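DTDP-4-dehydrorhamnose reductase (Bacillus anthracis, PDB 3SC6) catalyses the NADPH-dependent reduction of dTDP-4-dehydrorhamnose to dTDP-L-rhamnose, the final step of dTDP-L-rhamnose biosynthesis. Local coordinates at residues 18-23 with 189-194; 140-145 with 207-212. All coordinates share one frame; numbering follows the deposited sequence.

Contact 1 of 2, residues 18-23 with 189-194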
ATOM      1  N   GLY A  18      -5.247  -3.872  -6.449  1.00 59.06           N
ATOM      2  CA  GLY A  18      -6.050  -3.872  -7.663  1.00 59.66           C
ATOM      3  C   GLY A  18      -6.949  -5.081  -7.805  1.00 61.61           C
ATOM      4  O   GLY A  18      -8.118  -4.957  -8.166  1.00 62.31           O
ATOM      5  N   LYS A  19      -6.398  -6.253  -7.522  1.00 63.02           N
ATOM      6  CA  LYS A  19      -7.140  -7.499  -7.616  1.00 65.22           C
ATOM      7  C   LYS A  19      -8.315  -7.534  -6.635  1.00 65.22           C
ATOM      8  O   LYS A  19      -9.407  -7.983  -6.987  1.00 66.24           O
ATOM      9  CB  LYS A  19      -6.190  -8.671  -7.340  1.00 67.23           C
ATOM     10  CG  LYS A  19      -6.804 -10.069  -7.423  1.00 71.16           C
ATOM     11  CD  LYS A  19      -7.314 -10.407  -8.814  1.00 73.88           C
ATOM     12  CE  LYS A  19      -7.922 -11.811  -8.852  1.00 76.54           C
ATOM     13  NZ  LYS A  19      -6.946 -12.869  -8.463  1.00 76.87           N
ATOM     14  N   GLN A  20      -8.093  -7.041  -5.417  1.00 63.82           N
ATOM     15  CA  GLN A  20      -9.138  -7.036  -4.388  1.00 64.07           C
ATOM     16  C   GLN A  20      -9.973  -5.749  -4.343  1.00 62.79           C
ATOM     17  O   GLN A  20     -11.131  -5.778  -3.938  1.00 63.04           O
ATOM     18  CB  GLN A  20      -8.515  -7.353  -3.025  1.00 64.38           C
ATOM     19  CG  GLN A  20      -9.499  -7.433  -1.869  1.00 65.18           C
ATOM     20  CD  GLN A  20      -8.832  -7.862  -0.574  1.00 65.89           C
ATOM     21  OE1 GLN A  20      -7.643  -8.181  -0.550  1.00 65.58           O
ATOM     22  NE2 GLN A  20      -9.602  -7.896   0.507  1.00 67.59           N
ATOM     23  N   LEU A  21      -9.387  -4.628  -4.751  1.00 61.59           N
ATOM     24  CA  LEU A  21     -10.095  -3.348  -4.762  1.00 60.80           C
ATOM     25  C   LEU A  21     -11.185  -3.420  -5.824  1.00 61.97           C
ATOM     26  O   LEU A  21     -12.309  -2.964  -5.620  1.00 62.08           O
ATOM     27  CB  LEU A  21      -9.131  -2.204  -5.076  1.00 59.03           C
ATOM     28  CG  LEU A  21      -9.732  -0.799  -5.148  1.00 57.44           C
ATOM     29  CD1 LEU A  21     -10.435  -0.431  -3.847  1.00 56.14           C
ATOM     30  CD2 LEU A  21      -8.645   0.213  -5.483  1.00 55.33           C
ATOM     31  N   GLN A  22     -10.823  -4.003  -6.960  1.00 63.25           N
ATOM     32  CA  GLN A  22     -11.718  -4.185  -8.092  1.00 65.02           C
ATOM     33  C   GLN A  22     -13.015  -4.902  -7.699  1.00 66.98           C
ATOM     34  O   GLN A  22     -14.066  -4.663  -8.291  1.00 67.97           O
ATOM     35  CB  GLN A  22     -10.984  -5.012  -9.149  1.00 66.01           C
ATOM     36  CG  GLN A  22     -11.793  -5.394 -10.372  1.00 69.02           C
ATOM     37  CD  GLN A  22     -10.983  -6.244 -11.339  1.00 72.25           C
ATOM     38  OE1 GLN A  22      -9.773  -6.422 -11.164  1.00 70.67           O
ATOM     39  NE2 GLN A  22     -11.643  -6.770 -12.366  1.00 75.28           N
ATOM     40  N   GLU A  23     -12.933  -5.780  -6.705  1.00 68.23           N
ATOM     41  CA  GLU A  23     -14.093  -6.534  -6.239  1.00 70.70           C
ATOM     42  C   GLU A  23     -14.872  -5.852  -5.125  1.00 70.62           C
ATOM     43  O   GLU A  23     -16.046  -6.147  -4.924  1.00 71.64           O
ATOM     44  CB  GLU A  23     -13.640  -7.894  -5.702  1.00 72.49           C
ATOM     45  CG  GLU A  23     -12.935  -8.785  -6.706  1.00 74.85           C
ATOM     46  CD  GLU A  23     -12.483 -10.099  -6.093  1.00 78.18           C
ATOM     47  OE1 GLU A  23     -12.686 -10.286  -4.872  1.00 79.76           O
ATOM     48  OE2 GLU A  23     -11.916 -10.941  -6.824  1.00 80.14           O
ATOM     49  N   THR A 189      -1.479  -4.056   7.696  1.00 57.64           N
ATOM     50  CA  THR A 189      -2.676  -3.448   7.140  1.00 56.34           C
ATOM     51  C   THR A 189      -3.370  -4.359   6.137  1.00 55.67           C
ATOM     52  O   THR A 189      -2.801  -4.705   5.104  1.00 55.30           O
ATOM     53  CB  THR A 189      -2.343  -2.125   6.442  1.00 55.49           C
ATOM     54  OG1 THR A 189      -1.779  -1.215   7.395  1.00 56.02           O
ATOM     55  CG2 THR A 189      -3.588  -1.516   5.839  1.00 54.33           C
ATOM     56  N   TYR A 190      -4.604  -4.741   6.452  1.00 55.29           N
ATOM     57  CA  TYR A 190      -5.384  -5.607   5.573  1.00 54.75           C
ATOM     58  C   TYR A 190      -6.130  -4.825   4.495  1.00 53.27           C
ATOM     59  O   TYR A 190      -6.965  -3.973   4.786  1.00 53.15           O
ATOM     60  CB  TYR A 190      -6.309  -6.523   6.387  1.00 56.16           C
ATOM     61  CG  TYR A 190      -7.284  -7.325   5.557  1.00 56.80           C
ATOM     62  CD1 TYR A 190      -6.880  -7.966   4.399  1.00 57.86           C
ATOM     63  CD2 TYR A 190      -8.578  -7.550   6.007  1.00 59.61           C
ATOM     64  CE1 TYR A 190      -7.768  -8.718   3.652  1.00 58.77           C
ATOM     65  CE2 TYR A 190      -9.464  -8.320   5.279  1.00 59.97           C
ATOM     66  CZ  TYR A 190      -9.052  -8.898   4.102  1.00 59.42           C
ATOM     67  OH  TYR A 190      -9.926  -9.660   3.372  1.00 62.07           O
ATOM     68  N   VAL A 191      -5.793  -5.136   3.246  1.00 51.85           N
ATOM     69  CA  VAL A 191      -6.381  -4.501   2.064  1.00 50.54           C
ATOM     70  C   VAL A 191      -7.860  -4.150   2.196  1.00 50.42           C
ATOM     71  O   VAL A 191      -8.266  -3.056   1.830  1.00 50.39           O
ATOM     72  CB  VAL A 191      -6.187  -5.384   0.810  1.00 50.84           C
ATOM     73  CG1 VAL A 191      -6.887  -4.778  -0.385  1.00 51.12           C
ATOM     74  CG2 VAL A 191      -4.701  -5.585   0.519  1.00 49.73           C
ATOM     75  N   ALA A 192      -8.668  -5.067   2.711  1.00 51.42           N
ATOM     76  CA  ALA A 192     -10.099  -4.797   2.863  1.00 52.21           C
ATOM     77  C   ALA A 192     -10.347  -3.527   3.669  1.00 52.04           C
ATOM     78  O   ALA A 192     -11.215  -2.735   3.305  1.00 52.95           O
ATOM     79  CB  ALA A 192     -10.811  -5.969   3.488  1.00 53.34           C
ATOM     80  N   ASP A 193      -9.605  -3.339   4.762  1.00 51.71           N
ATOM     81  CA  ASP A 193      -9.765  -2.138   5.597  1.00 52.33           C
ATOM     82  C   ASP A 193      -9.270  -0.893   4.853  1.00 51.00           C
ATOM     83  O   ASP A 193      -9.834   0.196   5.001  1.00 51.52           O
ATOM     84  CB  ASP A 193      -9.040  -2.272   6.946  1.00 52.87           C
ATOM     85  CG  ASP A 193      -9.620  -3.373   7.831  1.00 56.68           C
ATOM     86  OD1 ASP A 193     -10.646  -3.978   7.455  1.00 59.84           O
ATOM     87  OD2 ASP A 193      -9.059  -3.615   8.923  1.00 60.43           O
ATOM     88  N   LEU A 194      -8.211  -1.055   4.063  1.00 49.25           N
ATOM     89  CA  LEU A 194      -7.661   0.054   3.300  1.00 48.33           C
ATOM     90  C   LEU A 194      -8.672   0.481   2.238  1.00 48.28           C
ATOM     91  O   LEU A 194      -8.980   1.667   2.097  1.00 47.43           O
ATOM     92  CB  LEU A 194      -6.344  -0.348   2.630  1.00 47.68           C
ATOM     93  CG  LEU A 194      -5.689   0.743   1.779  1.00 47.15           C
ATOM     94  CD1 LEU A 194      -5.437   1.983   2.621  1.00 46.77           C
ATOM     95  CD2 LEU A 194      -4.396   0.246   1.154  1.00 46.51           C
TER
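The carboxamide of Gln-20 reaches across from helix 16-24 to the start of helix 191-202, where it meets Tyr-190, Val-191 and Ala-192. Its NE2 lies 3.4 Å from the phenol OH of Tyr-190 and donates a weak hydrogen bond to it, bent to 138° at the hydrogen. Amide and ring planes are inclined by 53°, and the amide nitrogen approaches the ring obliquely. The same NE2 is 3.7 Å from Ala-192 CB, the methyl that rests over one face of the Tyr-190 ring, offset toward its rim. The oxygen end turns to Val-191, with OE1 3.4 Å from CB; Val-191 CG1, 3.7 Å from Gln-20 CD, packs against the amide and the chain leading to it. This reach depends on an extended glutamine, whose CG stands anti to the backbone N (chi1 -178°) and whose next torsion is also trans.

The weak bond to the tyrosine is not what chiefly holds the amide. NE2 also donates to Glu-24 OE2 one turn further along its own helix, and OE1 accepts from the backbone N of Lys-159, so both ends are engaged and the amide's flip is fixed. Tyr-190 OH in turn bonds to Glu-283 OE1 and Lys-159 NZ, linking the site to helix 273-283. Tyr-190 itself is the N-cap residue of helix 191-202, and its backbone O accepts from Leu-194 N at 3.3 Å.

The side chain of Val-191 is about 6 Å from the bound NADP. Gly-18 is the last glycine of a GxxGxxG sequence, so the contact fastens the first helix of a Rossmann fold, the one that follows the dinucleotide-binding loop, to a helix start beside the cofactor.

Contact 2 of 2, residues 140-145 with 207-212; sequences FVKELH and YGTYHV
Lys-142 and Thr-209 meet through a single hydrogen bond that joins helix 129-144 to strand 208-211 of a Rossmann-type sheet. The helix is the crossover of a beta-alpha-beta unit, running between parallel strands 100-106 and 148-157, and strand 208-211 adds to the same sheet by pairing in parallel with 148-157. The lysine therefore has to span the width of strand 148-157 to find the threonine, and on the way its side chain touches Tyr-148 and Ile-150 of that strand.

From the helix the chain runs extended through CG, CD and CE, then bends at the last torsion (chi4 -64°), which swings the ammonium toward Thr-209. The two side chains cross at about a right angle. Only 57 Å² is buried in all, nearly all of it by these two residues, so the contact is polar and small, with CE still 4.0 Å from Thr-209 OG1.

On the strand side the backbone of the neighbouring Gly-208 hydrogen-bonds to Tyr-148 and Ile-150, which pairs strand 208-211 with strand 148-157 and so places Thr-209. The backbone angles of Gly-208 would jam a CB against the carbonyl O of Tyr-207, and this by itself calls for glycine.

Lys-142 NZ donates to Thr-209 OG1 at 3.2 Å, the acceptor making about 112° with the CE-NZ bond, near the tetrahedral direction, while NZ lies almost in line with the CB-OG1 bond at about 160°.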
ATOM      1  N   PHE A 140       5.675  14.468  -8.028  1.00 43.81           N
ATOM      2  CA  PHE A 140       5.137  14.789  -9.356  1.00 43.74           C
ATOM      3  C   PHE A 140       3.625  14.925  -9.303  1.00 42.90           C
ATOM      4  O   PHE A 140       3.056  15.706 -10.057  1.00 43.27           O
ATOM      5  CB  PHE A 140       5.510  13.801 -10.462  1.00 44.41           C
ATOM      6  CG  PHE A 140       6.957  13.803 -10.843  1.00 44.23           C
ATOM      7  CD1 PHE A 140       7.466  14.826 -11.628  1.00 47.28           C
ATOM      8  CD2 PHE A 140       7.771  12.726 -10.558  1.00 44.72           C
ATOM      9  CE1 PHE A 140       8.795  14.823 -12.031  1.00 47.95           C
ATOM     10  CE2 PHE A 140       9.099  12.711 -10.969  1.00 46.20           C
ATOM     11  CZ  PHE A 140       9.609  13.760 -11.706  1.00 46.80           C
ATOM     12  N   VAL A 141       2.973  14.162  -8.424  1.00 42.10           N
ATOM     13  CA  VAL A 141       1.516  14.230  -8.295  1.00 41.10           C
ATOM     14  C   VAL A 141       1.083  15.593  -7.754  1.00 41.53           C
ATOM     15  O   VAL A 141       0.176  16.218  -8.306  1.00 41.87           O
ATOM     16  CB  VAL A 141       0.949  13.102  -7.403  1.00 40.53           C
ATOM     17  CG1 VAL A 141      -0.550  13.291  -7.187  1.00 40.06           C
ATOM     18  CG2 VAL A 141       1.242  11.742  -8.013  1.00 39.12           C
ATOM     19  N   LYS A 142       1.720  16.054  -6.677  1.00 41.62           N
ATOM     20  CA  LYS A 142       1.378  17.356  -6.101  1.00 42.67           C
ATOM     21  C   LYS A 142       1.737  18.486  -7.050  1.00 43.04           C
ATOM     22  O   LYS A 142       1.052  19.507  -7.107  1.00 44.53           O
ATOM     23  CB  LYS A 142       2.135  17.624  -4.799  1.00 43.38           C
ATOM     24  CG  LYS A 142       1.838  16.743  -3.600  1.00 45.69           C
ATOM     25  CD  LYS A 142       2.730  17.231  -2.443  1.00 51.51           C
ATOM     26  CE  LYS A 142       2.494  16.527  -1.121  1.00 54.24           C
ATOM     27  NZ  LYS A 142       1.122  16.766  -0.580  1.00 58.19           N
ATOM     28  N   GLU A 143       2.825  18.299  -7.786  1.00 42.52           N
ATOM     29  CA  GLU A 143       3.309  19.298  -8.736  1.00 42.71           C
ATOM     30  C   GLU A 143       2.526  19.411 -10.050  1.00 42.24           C
ATOM     31  O   GLU A 143       2.435  20.497 -10.607  1.00 43.85           O
ATOM     32  CB  GLU A 143       4.790  19.013  -9.043  1.00 43.25           C
ATOM     33  CG  GLU A 143       5.723  19.144  -7.830  1.00 43.98           C
ATOM     34  CD  GLU A 143       7.158  18.693  -8.116  1.00 46.99           C
ATOM     35  OE1 GLU A 143       7.387  18.023  -9.146  1.00 46.03           O
ATOM     36  OE2 GLU A 143       8.055  18.966  -7.282  1.00 49.99           O
ATOM     37  N   LEU A 144       1.932  18.322 -10.533  1.00 40.75           N
ATOM     38  CA  LEU A 144       1.197  18.379 -11.804  1.00 40.50           C
ATOM     39  C   LEU A 144      -0.318  18.119 -11.753  1.00 40.41           C
ATOM     40  O   LEU A 144      -0.965  18.051 -12.798  1.00 39.68           O
ATOM     41  CB  LEU A 144       1.848  17.400 -12.787  1.00 40.08           C
ATOM     42  CG  LEU A 144       3.344  17.636 -13.051  1.00 39.76           C
ATOM     43  CD1 LEU A 144       3.906  16.565 -13.962  1.00 40.32           C
ATOM     44  CD2 LEU A 144       3.599  19.010 -13.629  1.00 39.50           C
ATOM     45  N   HIS A 145      -0.888  17.990 -10.563  1.00 40.38           N
ATOM     46  CA  HIS A 145      -2.326  17.740 -10.455  1.00 40.88           C
ATOM     47  C   HIS A 145      -2.841  18.382  -9.164  1.00 40.16           C
ATOM     48  O   HIS A 145      -2.085  18.542  -8.212  1.00 41.21           O
ATOM     49  CB  HIS A 145      -2.583  16.231 -10.544  1.00 41.00           C
ATOM     50  CG  HIS A 145      -4.030  15.853 -10.549  1.00 42.89           C
ATOM     51  ND1 HIS A 145      -4.969  16.534 -11.292  1.00 45.01           N
ATOM     52  CD2 HIS A 145      -4.680  14.808  -9.988  1.00 44.25           C
ATOM     53  CE1 HIS A 145      -6.149  15.965 -11.135  1.00 45.49           C
ATOM     54  NE2 HIS A 145      -6.000  14.911 -10.354  1.00 45.98           N
ATOM     55  N   TYR A 207      -8.935  16.641  -0.515  1.00 39.64           N
ATOM     56  CA  TYR A 207      -7.626  16.268  -1.047  1.00 38.82           C
ATOM     57  C   TYR A 207      -6.492  16.478  -0.055  1.00 38.59           C
ATOM     58  O   TYR A 207      -6.604  17.265   0.872  1.00 38.51           O
ATOM     59  CB  TYR A 207      -7.319  17.051  -2.323  1.00 39.32           C
ATOM     60  CG  TYR A 207      -8.445  17.042  -3.336  1.00 39.04           C
ATOM     61  CD1 TYR A 207      -8.809  15.883  -3.996  1.00 40.46           C
ATOM     62  CD2 TYR A 207      -9.059  18.224  -3.712  1.00 37.97           C
ATOM     63  CE1 TYR A 207      -9.828  15.886  -4.929  1.00 41.90           C
ATOM     64  CE2 TYR A 207     -10.060  18.239  -4.656  1.00 40.40           C
ATOM     65  CZ  TYR A 207     -10.443  17.070  -5.260  1.00 41.57           C
ATOM     66  OH  TYR A 207     -11.443  17.088  -6.203  1.00 43.40           O
ATOM     67  N   GLY A 208      -5.396  15.758  -0.264  1.00 38.43           N
ATOM     68  CA  GLY A 208      -4.241  15.867   0.606  1.00 38.22           C
ATOM     69  C   GLY A 208      -3.517  14.553   0.770  1.00 38.04           C
ATOM     70  O   GLY A 208      -3.736  13.616   0.006  1.00 37.08           O
ATOM     71  N   THR A 209      -2.651  14.498   1.782  1.00 38.81           N
ATOM     72  CA  THR A 209      -1.869  13.312   2.083  1.00 39.72           C
ATOM     73  C   THR A 209      -2.470  12.650   3.321  1.00 40.83           C
ATOM     74  O   THR A 209      -2.718  13.320   4.312  1.00 41.49           O
ATOM     75  CB  THR A 209      -0.394  13.678   2.363  1.00 40.05           C
ATOM     76  OG1 THR A 209       0.154  14.385   1.242  1.00 41.05           O
ATOM     77  CG2 THR A 209       0.423  12.440   2.627  1.00 39.27           C
ATOM     78  N   TYR A 210      -2.689  11.338   3.253  1.00 41.37           N
ATOM     79  CA  TYR A 210      -3.272  10.572   4.359  1.00 41.68           C
ATOM     80  C   TYR A 210      -2.565   9.273   4.702  1.00 43.08           C
ATOM     81  O   TYR A 210      -2.184   8.513   3.806  1.00 42.78           O
ATOM     82  CB  TYR A 210      -4.693  10.158   3.995  1.00 40.68           C
ATOM     83  CG  TYR A 210      -5.702  11.261   3.855  1.00 38.93           C
ATOM     84  CD1 TYR A 210      -6.561  11.562   4.903  1.00 36.84           C
ATOM     85  CD2 TYR A 210      -5.811  11.990   2.682  1.00 36.75           C
ATOM     86  CE1 TYR A 210      -7.503  12.548   4.789  1.00 37.66           C
ATOM     87  CE2 TYR A 210      -6.752  12.996   2.556  1.00 37.92           C
ATOM     88  CZ  TYR A 210      -7.597  13.271   3.622  1.00 38.44           C
ATOM     89  OH  TYR A 210      -8.540  14.263   3.525  1.00 35.77           O
ATOM     90  N   HIS A 211      -2.397   9.007   5.998  1.00 45.25           N
ATOM     91  CA  HIS A 211      -1.766   7.767   6.414  1.00 46.72           C
ATOM     92  C   HIS A 211      -2.885   6.802   6.773  1.00 47.80           C
ATOM     93  O   HIS A 211      -3.627   7.037   7.725  1.00 49.06           O
ATOM     94  CB  HIS A 211      -0.819   7.901   7.608  1.00 47.93           C
ATOM     95  CG  HIS A 211       0.365   8.776   7.360  1.00 48.06           C
ATOM     96  ND1 HIS A 211       1.083   9.366   8.373  1.00 49.76           N
ATOM     97  CD2 HIS A 211       0.902   9.233   6.205  1.00 48.53           C
ATOM     98  CE1 HIS A 211       2.060  10.085   7.850  1.00 48.96           C
ATOM     99  NE2 HIS A 211       1.963  10.033   6.539  1.00 46.32           N
ATOM    100  N   VAL A 212      -3.008   5.724   6.006  1.00 48.64           N
ATOM    101  CA  VAL A 212      -4.041   4.727   6.249  1.00 49.90           C
ATOM    102  C   VAL A 212      -3.406   3.376   6.541  1.00 51.42           C
ATOM    103  O   VAL A 212      -2.755   2.778   5.678  1.00 51.49           O
ATOM    104  CB  VAL A 212      -4.979   4.584   5.046  1.00 49.60           C
ATOM    105  CG1 VAL A 212      -6.041   3.529   5.328  1.00 48.62           C
ATOM    106  CG2 VAL A 212      -5.625   5.925   4.725  1.00 48.83           C
TER

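In the fold
From the N terminus the chain passes first through helix 16-24, the near half of contact 1, and about 100 residues later through helix 129-144, the near half of contact 2. Contact 1 closes its loop when the chain returns at 189-194, bringing back 165 intervening residues; contact 2 closes next at 207-212, with 61 between. Their segments alternate, so the two loops cross without nesting. Helix 191-202 and strand 208-211 are consecutive elements, and Leu-194 of contact 1 packs on Val-212 of contact 2. With centres 20 Å apart, the contacts tie the later part of the chain to two helices of the Rossmann core; contact 1 lies nearer the cofactor than contact 2.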